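Local coordinates for Ras GTPase-activating-like protein IQGAP3 (Homo sapiens, PDB 3ISU) that probably acts as a calmodulin-binding scaffold of the IQGAP family in signalling to the cytoskeleton, here represented by its C-terminal RGC domain, at residues L25-A30 with I111-K116; F54-G59 with F65-K70; Q84-L89 with A95-F100. One frame throughout, in Å; residues are numbered along the deposited sequence.

Contact 1 of 3, residues L25-A30 with I111-K116; sequences LHYTAA and IFLLNK
Leu113, on helix 107-119, reaches across to Leu25 and Tyr27, which stand two apart on strand 25-28 and so face the same way. All of the direct contact is apolar. Leu25 offers its CD1 methyl to the branch point of the helix residue, with CD1 4.0 Å from Leu113 CG, and the two side chains lie alongside, running opposite ways. Tyr27 contributes one side of its ring: its CE2 lies 4.2 Å from Leu113 CD1, the methyl coming in obliquely. Leu113 can meet both because its CG stands anti to the backbone N (chi1 -170°), which carries the branched end away from the helix toward the strand. Leu32 of helix 29-35 and Val37 also touch Leu113.

A polar group works at the margin. The Tyr27 hydroxyl hydrogen-bonds Lys117 NZ, one helical turn on from Leu113. A tyrosine thus suits the border, its ring packing against Leu113 and Leu32 while its OH reaches the lysine. Between 25-30 and 111-116 themselves there is no hydrogen bond and about 140 Å² is buried, so the hold there rests on shape and exclusion of water; the bond to Lys117, just beyond, adds one directional tie to the C-terminal helix.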
loop_
_atom_site.group_PDB
_atom_site.type_symbol
_atom_site.label_atom_id
_atom_site.label_comp_id
_atom_site.label_asym_id
_atom_site.label_seq_id
_atom_site.Cartn_x
_atom_site.Cartn_y
_atom_site.Cartn_z
ATOM N N LEU A 25 -9.724 -0.578 0.492
ATOM C CA LEU A 25 -9.056 -1.331 -0.535
ATOM C C LEU A 25 -8.468 -2.559 0.157
ATOM O O LEU A 25 -7.823 -2.437 1.187
ATOM C CB LEU A 25 -7.935 -0.529 -1.155
ATOM C CG LEU A 25 -8.334 0.717 -1.951
ATOM C CD1 LEU A 25 -7.054 1.347 -2.542
ATOM C CD2 LEU A 25 -9.385 0.348 -3.024
ATOM N N HIS A 26 -8.761 -3.711 -0.412
ATOM C CA HIS A 26 -8.254 -4.980 0.037
ATOM C C HIS A 26 -7.600 -5.645 -1.171
ATOM O O HIS A 26 -8.284 -5.990 -2.150
ATOM C CB HIS A 26 -9.437 -5.785 0.589
ATOM C CG HIS A 26 -9.108 -7.185 0.992
ATOM N ND1 HIS A 26 -8.770 -7.529 2.283
ATOM C CD2 HIS A 26 -9.128 -8.346 0.288
ATOM C CE1 HIS A 26 -8.572 -8.833 2.355
ATOM N NE2 HIS A 26 -8.770 -9.353 1.155
ATOM N N TYR A 27 -6.273 -5.806 -1.150
ATOM C CA TYR A 27 -5.553 -6.393 -2.287
ATOM C C TYR A 27 -4.466 -7.319 -1.807
ATOM O O TYR A 27 -3.775 -7.010 -0.832
ATOM C CB TYR A 27 -4.872 -5.319 -3.150
ATOM C CG TYR A 27 -5.843 -4.485 -3.975
ATOM C CD1 TYR A 27 -6.574 -5.085 -4.987
ATOM C CD2 TYR A 27 -6.038 -3.135 -3.735
ATOM C CE1 TYR A 27 -7.493 -4.357 -5.773
ATOM C CE2 TYR A 27 -6.959 -2.376 -4.541
ATOM C CZ TYR A 27 -7.662 -3.000 -5.559
ATOM O OH TYR A 27 -8.587 -2.307 -6.372
ATOM N N THR A 28 -4.242 -8.400 -2.539
ATOM C CA THR A 28 -3.074 -9.225 -2.258
ATOM C C THR A 28 -1.866 -8.559 -2.903
ATOM O O THR A 28 -2.000 -7.732 -3.805
ATOM C CB THR A 28 -3.230 -10.659 -2.817
ATOM O OG1 THR A 28 -3.156 -10.626 -4.252
ATOM C CG2 THR A 28 -4.564 -11.317 -2.341
ATOM N N ALA A 29 -0.672 -8.957 -2.466
ATOM C CA ALA A 29 0.549 -8.568 -3.118
ATOM C C ALA A 29 0.540 -8.909 -4.593
ATOM O O ALA A 29 1.074 -8.197 -5.409
ATOM C CB ALA A 29 1.779 -9.244 -2.398
ATOM N N ALA A 30 -0.077 -10.036 -4.964
ATOM C CA ALA A 30 -0.090 -10.439 -6.332
ATOM C C ALA A 30 -0.952 -9.481 -7.142
ATOM O O ALA A 30 -0.626 -9.172 -8.288
ATOM C CB ALA A 30 -0.596 -11.888 -6.462
ATOM N N ILE A 111 0.123 6.476 -5.839
ATOM C CA ILE A 111 -0.656 7.718 -5.902
ATOM C C ILE A 111 -1.912 7.533 -6.764
ATOM O O ILE A 111 -3.036 7.959 -6.378
ATOM C CB ILE A 111 0.202 8.902 -6.411
ATOM C CG1 ILE A 111 1.211 9.279 -5.345
ATOM C CG2 ILE A 111 -0.694 10.086 -6.807
ATOM C CD1 ILE A 111 2.330 10.263 -5.843
ATOM N N PHE A 112 -1.742 6.927 -7.939
ATOM C CA PHE A 112 -2.851 6.669 -8.843
ATOM C C PHE A 112 -3.910 5.768 -8.213
ATOM O O PHE A 112 -5.080 6.099 -8.232
ATOM C CB PHE A 112 -2.325 6.066 -10.116
ATOM C CG PHE A 112 -3.399 5.747 -11.130
ATOM C CD1 PHE A 112 -4.169 6.749 -11.670
ATOM C CD2 PHE A 112 -3.591 4.447 -11.557
ATOM C CE1 PHE A 112 -5.146 6.455 -12.641
ATOM C CE2 PHE A 112 -4.561 4.143 -12.516
ATOM C CZ PHE A 112 -5.330 5.151 -13.045
ATOM N N LEU A 113 -3.500 4.690 -7.566
ATOM C CA LEU A 113 -4.465 3.827 -6.872
ATOM C C LEU A 113 -5.241 4.526 -5.740
ATOM O O LEU A 113 -6.481 4.425 -5.683
ATOM C CB LEU A 113 -3.764 2.605 -6.305
ATOM C CG LEU A 113 -4.643 1.474 -5.741
ATOM C CD1 LEU A 113 -5.435 0.750 -6.831
ATOM C CD2 LEU A 113 -3.709 0.469 -4.993
ATOM N N LEU A 114 -4.534 5.240 -4.867
ATOM C CA LEU A 114 -5.173 6.053 -3.847
ATOM C C LEU A 114 -6.162 7.090 -4.439
ATOM O O LEU A 114 -7.303 7.192 -3.963
ATOM C CB LEU A 114 -4.148 6.734 -2.948
ATOM C CG LEU A 114 -3.254 5.820 -2.112
ATOM C CD1 LEU A 114 -2.241 6.704 -1.362
ATOM C CD2 LEU A 114 -4.018 4.966 -1.141
ATOM N N ASN A 115 -5.763 7.782 -5.488
ATOM C CA ASN A 115 -6.651 8.722 -6.209
ATOM C C ASN A 115 -7.942 8.076 -6.729
ATOM O O ASN A 115 -9.035 8.623 -6.553
ATOM C CB ASN A 115 -5.978 9.304 -7.464
ATOM C CG ASN A 115 -4.905 10.343 -7.155
ATOM O OD1 ASN A 115 -4.772 10.792 -6.017
ATOM N ND2 ASN A 115 -4.149 10.750 -8.192
ATOM N N LYS A 116 -7.772 6.972 -7.449
ATOM C CA LYS A 116 -8.851 6.276 -8.118
ATOM C C LYS A 116 -9.831 5.719 -7.104
ATOM O O LYS A 116 -11.064 5.849 -7.261
ATOM C CB LYS A 116 -8.276 5.144 -8.954
ATOM C CG LYS A 116 -9.231 4.397 -9.864
ATOM C CD LYS A 116 -8.442 3.456 -10.817
#

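Contact 2 of 3, residues F54-G59 with F65-K70; sequences FDITPG and FEVNAK
Phe65 and Glu66, with the largest areas buried here, meet the strand carrying Ile56 and Thr57. Phe65 lays its CB 3.9 Å from Ile56 CG2, the two side chains crossing obliquely, and its ring leans out past Pro58 CA. Beyond that the ring meets Phe118 and Leu114 of helix 107-119, so a large aromatic residue suits a strand covered by a helix.

Glu66 shares the polar face with Thr57 and runs beside it, both pointing the same way, with Glu66 CB 3.7 Å from Thr57 OG1. Its CG lies anti to the backbone N (chi1 -175°) and the chain stays extended, carrying the carboxylate out to Gln80 NE2. Glu66 and Thr57 also exchange two backbone hydrogen bonds; the one from Glu66 N to Thr57 O spans 2.8 Å. A second such pair, straighter at the hydrogens, joins Asp55 and Asn68. On this polar side a water bonds Asp55 O, Thr57 OG1, Glu66 O and Asn68 ND2, bridging the strands, while the Asp55 carboxylate turns to His26.

Phe54 belongs to the apolar side with Ile56, Val67 and Ala69: its CD1 sits 3.8 Å from Ala69 CB, where a small methyl accommodates the ring. Together the segments form an amphipathic antiparallel beta hairpin, whose two arms are the central strands of a four-stranded sheet.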
loop_
_atom_site.group_PDB
_atom_site.type_symbol
_atom_site.label_atom_id
_atom_site.label_comp_id
_atom_site.label_asym_id
_atom_site.label_seq_id
_atom_site.Cartn_x
_atom_site.Cartn_y
_atom_site.Cartn_z
ATOM N N PHE A 54 -2.970 -6.754 1.805
ATOM C CA PHE A 54 -3.000 -5.349 2.235
ATOM C C PHE A 54 -4.410 -4.819 2.345
ATOM O O PHE A 54 -5.224 -5.098 1.461
ATOM C CB PHE A 54 -2.266 -4.502 1.209
ATOM C CG PHE A 54 -0.830 -4.837 1.099
ATOM C CD1 PHE A 54 0.080 -4.296 2.012
ATOM C CD2 PHE A 54 -0.382 -5.692 0.118
ATOM C CE1 PHE A 54 1.414 -4.591 1.923
ATOM C CE2 PHE A 54 0.957 -6.021 0.034
ATOM C CZ PHE A 54 1.850 -5.486 0.960
ATOM N N ASP A 55 -4.706 -4.070 3.406
ATOM C CA ASP A 55 -5.987 -3.407 3.559
ATOM C C ASP A 55 -5.690 -1.953 3.847
ATOM O O ASP A 55 -4.991 -1.662 4.825
ATOM C CB ASP A 55 -6.787 -3.961 4.732
ATOM C CG ASP A 55 -7.400 -5.341 4.427
ATOM O OD1 ASP A 55 -8.389 -5.411 3.638
ATOM O OD2 ASP A 55 -6.880 -6.345 4.977
ATOM N N ILE A 56 -6.255 -1.067 3.035
ATOM C CA ILE A 56 -6.001 0.365 3.132
ATOM C C ILE A 56 -7.324 1.079 3.373
ATOM O O ILE A 56 -8.295 0.831 2.672
ATOM C CB ILE A 56 -5.321 0.924 1.861
ATOM C CG1 ILE A 56 -4.065 0.133 1.535
ATOM C CG2 ILE A 56 -4.919 2.384 2.064
ATOM C CD1 ILE A 56 -3.090 0.892 0.558
ATOM N N THR A 57 -7.355 1.901 4.402
ATOM C CA THR A 57 -8.548 2.654 4.770
ATOM C C THR A 57 -8.162 4.094 5.024
ATOM O O THR A 57 -7.027 4.376 5.367
ATOM C CB THR A 57 -9.193 2.068 6.056
ATOM O OG1 THR A 57 -8.167 1.929 7.041
ATOM C CG2 THR A 57 -9.807 0.703 5.790
ATOM N N PRO A 58 -9.127 5.030 4.884
ATOM C CA PRO A 58 -8.826 6.415 5.199
ATOM C C PRO A 58 -8.552 6.573 6.673
ATOM O O PRO A 58 -9.197 5.897 7.515
ATOM C CB PRO A 58 -10.126 7.175 4.773
ATOM C CG PRO A 58 -10.870 6.205 3.936
ATOM C CD PRO A 58 -10.549 4.864 4.522
ATOM N N GLY A 59 -7.581 7.416 6.993
ATOM C CA GLY A 59 -7.150 7.650 8.351
ATOM C C GLY A 59 -7.925 8.798 8.964
ATOM O O GLY A 59 -8.916 9.276 8.392
ATOM N N PHE A 65 -3.820 7.677 5.233
ATOM C CA PHE A 65 -4.380 6.351 4.998
ATOM C C PHE A 65 -3.702 5.366 5.925
ATOM O O PHE A 65 -2.498 5.480 6.179
ATOM C CB PHE A 65 -4.148 5.900 3.580
ATOM C CG PHE A 65 -4.755 6.814 2.585
ATOM C CD1 PHE A 65 -6.039 6.619 2.141
ATOM C CD2 PHE A 65 -4.053 7.906 2.135
ATOM C CE1 PHE A 65 -6.612 7.486 1.211
ATOM C CE2 PHE A 65 -4.632 8.787 1.189
ATOM C CZ PHE A 65 -5.898 8.584 0.749
ATOM N N GLU A 66 -4.508 4.472 6.480
ATOM C CA GLU A 66 -4.016 3.483 7.406
ATOM C C GLU A 66 -3.832 2.220 6.594
ATOM O O GLU A 66 -4.744 1.803 5.884
ATOM C CB GLU A 66 -5.038 3.309 8.520
ATOM C CG GLU A 66 -4.591 2.388 9.605
ATOM C CD GLU A 66 -5.478 2.547 10.839
ATOM O OE1 GLU A 66 -5.234 3.508 11.607
ATOM O OE2 GLU A 66 -6.433 1.743 10.992
ATOM N N VAL A 67 -2.622 1.667 6.634
ATOM C CA VAL A 67 -2.302 0.451 5.903
ATOM C C VAL A 67 -2.118 -0.658 6.925
ATOM O O VAL A 67 -1.323 -0.537 7.850
ATOM C CB VAL A 67 -1.027 0.573 5.055
ATOM C CG1 VAL A 67 -0.831 -0.673 4.196
ATOM C CG2 VAL A 67 -1.108 1.800 4.151
ATOM N N ASN A 68 -2.901 -1.705 6.761
ATOM C CA ASN A 68 -2.782 -2.901 7.542
ATOM C C ASN A 68 -2.325 -3.943 6.549
ATOM O O ASN A 68 -2.504 -3.783 5.304
ATOM C CB ASN A 68 -4.142 -3.246 8.155
ATOM C CG ASN A 68 -4.404 -2.475 9.396
ATOM O OD1 ASN A 68 -3.785 -2.741 10.432
ATOM N ND2 ASN A 68 -5.309 -1.500 9.326
ATOM N N ALA A 69 -1.670 -4.988 7.056
ATOM C CA ALA A 69 -1.226 -6.055 6.214
ATOM C C ALA A 69 -1.113 -7.343 7.020
ATOM O O ALA A 69 -0.938 -7.305 8.265
ATOM C CB ALA A 69 0.093 -5.745 5.555
ATOM N N LYS A 70 -1.210 -8.453 6.296
ATOM C CA LYS A 70 -1.034 -9.791 6.891
ATOM C C LYS A 70 -0.121 -10.500 5.939
ATOM O O LYS A 70 -0.455 -10.639 4.759
ATOM C CB LYS A 70 -2.397 -10.488 7.054
ATOM C CG LYS A 70 -2.335 -11.810 7.839
HETATM O O HOH W 1 -6.573 -0.445 6.865
#

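Contact 3 of 3, residues Q84-L89 with A95-F100; sequences QDLLQL and AVMKLF
Leu86 and Leu89 of helix 83-91 close on Met97 in a helix-against-sheet packing: the methionine belongs to strand 96-99, an outermost strand of a small three-stranded antiparallel sheet. The two leucines are three residues apart, close to one helical turn, which puts both on the side of the helix that meets the strand. Both lie roughly perpendicular to the methionine chain.

Leu86 comes first. The first bond of its side chain does not aim at the strand, yet the branched end then comes nearer and does the touching, and the CD2 methyl lies 3.5 Å from Met97 SD, methyl against sulfur. Leu86 also touches Leu110, Ile111 and Leu114 of helix 107-119, so it is packed between that helix and the strand; an aliphatic residue without a polar end suits so buried a place.

Leu89 follows one turn later, and its side chain sets out toward the strand. It meets the root of the Met97 side chain where Leu86 meets the thioether, and it rests in addition on Val107.

Met97 serves both leucines with one long, flexible chain. Its CG sits between the backbone N and the carbonyl carbon (chi1 85°), and a bend at chi3 (-74°) turns the terminal methyl aside, while Leu89 CD1 settles 3.8 Å from Met97 CB.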
loop_
_atom_site.group_PDB
_atom_site.type_symbol
_atom_site.label_atom_id
_atom_site.label_comp_id
_atom_site.label_asym_id
_atom_site.label_seq_id
_atom_site.Cartn_x
_atom_site.Cartn_y
_atom_site.Cartn_z
ATOM N N GLN A 84 0.642 13.604 1.074
ATOM C CA GLN A 84 1.608 14.691 0.843
ATOM C C GLN A 84 3.055 14.187 0.829
ATOM O O GLN A 84 3.895 14.667 0.050
ATOM C CB GLN A 84 1.450 15.806 1.857
ATOM C CG GLN A 84 2.389 17.023 1.590
ATOM C CD GLN A 84 2.178 17.745 0.246
ATOM O OE1 GLN A 84 1.046 17.807 -0.301
ATOM N NE2 GLN A 84 3.289 18.285 -0.318
ATOM N N ASP A 85 3.333 13.155 1.627
ATOM C CA ASP A 85 4.654 12.503 1.601
ATOM C C ASP A 85 4.905 11.803 0.250
ATOM O O ASP A 85 5.996 11.880 -0.310
ATOM C CB ASP A 85 4.809 11.507 2.774
ATOM C CG ASP A 85 4.861 12.182 4.127
ATOM O OD1 ASP A 85 5.163 13.370 4.229
ATOM O OD2 ASP A 85 4.583 11.514 5.112
ATOM N N LEU A 86 3.900 11.111 -0.285
ATOM C CA LEU A 86 4.003 10.514 -1.592
ATOM C C LEU A 86 4.217 11.588 -2.692
ATOM O O LEU A 86 5.018 11.403 -3.607
ATOM C CB LEU A 86 2.736 9.723 -1.908
ATOM C CG LEU A 86 2.460 8.524 -0.999
ATOM C CD1 LEU A 86 1.117 7.915 -1.403
ATOM C CD2 LEU A 86 3.605 7.508 -1.116
ATOM N N LEU A 87 3.477 12.677 -2.619
ATOM C CA LEU A 87 3.691 13.798 -3.574
ATOM C C LEU A 87 5.097 14.339 -3.456
ATOM O O LEU A 87 5.700 14.672 -4.451
ATOM C CB LEU A 87 2.678 14.918 -3.390
ATOM C CG LEU A 87 1.206 14.639 -3.713
ATOM C CD1 LEU A 87 0.321 15.912 -3.609
ATOM C CD2 LEU A 87 1.070 14.001 -5.143
ATOM N N GLN A 88 5.632 14.417 -2.247
ATOM C CA GLN A 88 7.003 14.924 -2.069
ATOM C C GLN A 88 8.027 13.946 -2.706
ATOM O O GLN A 88 8.968 14.340 -3.384
ATOM C CB GLN A 88 7.294 15.140 -0.604
ATOM C CG GLN A 88 8.709 15.646 -0.238
ATOM C CD GLN A 88 8.981 17.005 -0.780
ATOM O OE1 GLN A 88 8.060 17.828 -0.869
ATOM N NE2 GLN A 88 10.256 17.273 -1.144
ATOM N N LEU A 89 7.817 12.647 -2.510
ATOM C CA LEU A 89 8.656 11.657 -3.170
ATOM C C LEU A 89 8.621 11.815 -4.662
ATOM O O LEU A 89 9.680 11.864 -5.309
ATOM C CB LEU A 89 8.239 10.245 -2.766
ATOM C CG LEU A 89 8.632 9.889 -1.342
ATOM C CD1 LEU A 89 8.141 8.417 -1.035
ATOM C CD2 LEU A 89 10.152 9.970 -1.051
ATOM N N ALA A 95 11.344 6.854 -7.165
ATOM C CA ALA A 95 10.501 5.915 -7.855
ATOM C C ALA A 95 9.716 5.060 -6.900
ATOM O O ALA A 95 8.617 4.694 -7.221
ATOM C CB ALA A 95 11.281 4.976 -8.779
ATOM N N VAL A 96 10.326 4.715 -5.781
ATOM C CA VAL A 96 9.777 3.711 -4.883
ATOM C C VAL A 96 9.824 4.127 -3.415
ATOM O O VAL A 96 10.612 4.995 -2.986
ATOM C CB VAL A 96 10.503 2.341 -5.055
ATOM C CG1 VAL A 96 10.544 1.915 -6.531
ATOM C CG2 VAL A 96 11.904 2.359 -4.441
ATOM N N MET A 97 8.945 3.515 -2.644
ATOM C CA MET A 97 8.965 3.659 -1.215
ATOM C C MET A 97 8.843 2.255 -0.626
ATOM O O MET A 97 8.363 1.369 -1.307
ATOM C CB MET A 97 7.916 4.652 -0.749
ATOM C CG MET A 97 6.478 4.238 -0.490
ATOM S SD MET A 97 5.625 5.327 0.755
ATOM C CE MET A 97 6.369 4.803 2.306
ATOM N N LYS A 98 9.360 2.066 0.574
ATOM C CA LYS A 98 9.381 0.746 1.198
ATOM C C LYS A 98 8.274 0.729 2.230
ATOM O O LYS A 98 8.079 1.709 2.980
ATOM C CB LYS A 98 10.730 0.431 1.850
ATOM C CG LYS A 98 11.794 -0.064 0.901
ATOM C CD LYS A 98 12.987 -0.698 1.656
ATOM N N LEU A 99 7.486 -0.336 2.210
ATOM C CA LEU A 99 6.455 -0.553 3.233
ATOM C C LEU A 99 6.850 -1.803 4.003
ATOM O O LEU A 99 7.412 -2.750 3.428
ATOM C CB LEU A 99 5.079 -0.760 2.619
ATOM C CG LEU A 99 4.488 0.236 1.629
ATOM C CD1 LEU A 99 3.078 -0.208 1.269
ATOM C CD2 LEU A 99 4.465 1.633 2.191
ATOM N N PHE A 100 6.597 -1.804 5.306
ATOM C CA PHE A 100 6.938 -2.944 6.151
ATOM C C PHE A 100 8.369 -3.423 5.914
ATOM O O PHE A 100 8.597 -4.618 5.815
ATOM C CB PHE A 100 5.922 -4.079 5.886
ATOM C CG PHE A 100 4.491 -3.658 6.055
ATOM C CD1 PHE A 100 3.975 -3.428 7.336
ATOM C CD2 PHE A 100 3.675 -3.419 4.953
ATOM C CE1 PHE A 100 2.665 -3.028 7.503
ATOM C CE2 PHE A 100 2.342 -2.986 5.106
ATOM C CZ PHE A 100 1.835 -2.801 6.390
#

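How the contacts relate
From the N terminus, strand 25-28 opens contact 1, which closes only with helix 107-119, where Ile111 lies 81 positions along the chain from Ala30; this long loop encloses both other contacts. Contact 2 closes first, as a short hairpin between strands 52-58 and 64-71. Contact 3 follows in series, bringing strand 96-99 back to helix 83-91 soon after the helix ends. Strand 25-28 pairs with strand 52-58, through Tyr27 O and Phe54 N among others, so that contacts 1 and 2 reach the same sheet. Ile111 packs on Leu87, linking the C-terminal helix to contact 3, while Phe100 packs on Phe54, Val67 and Ala69 and joins the hairpin to the second sheet's edge.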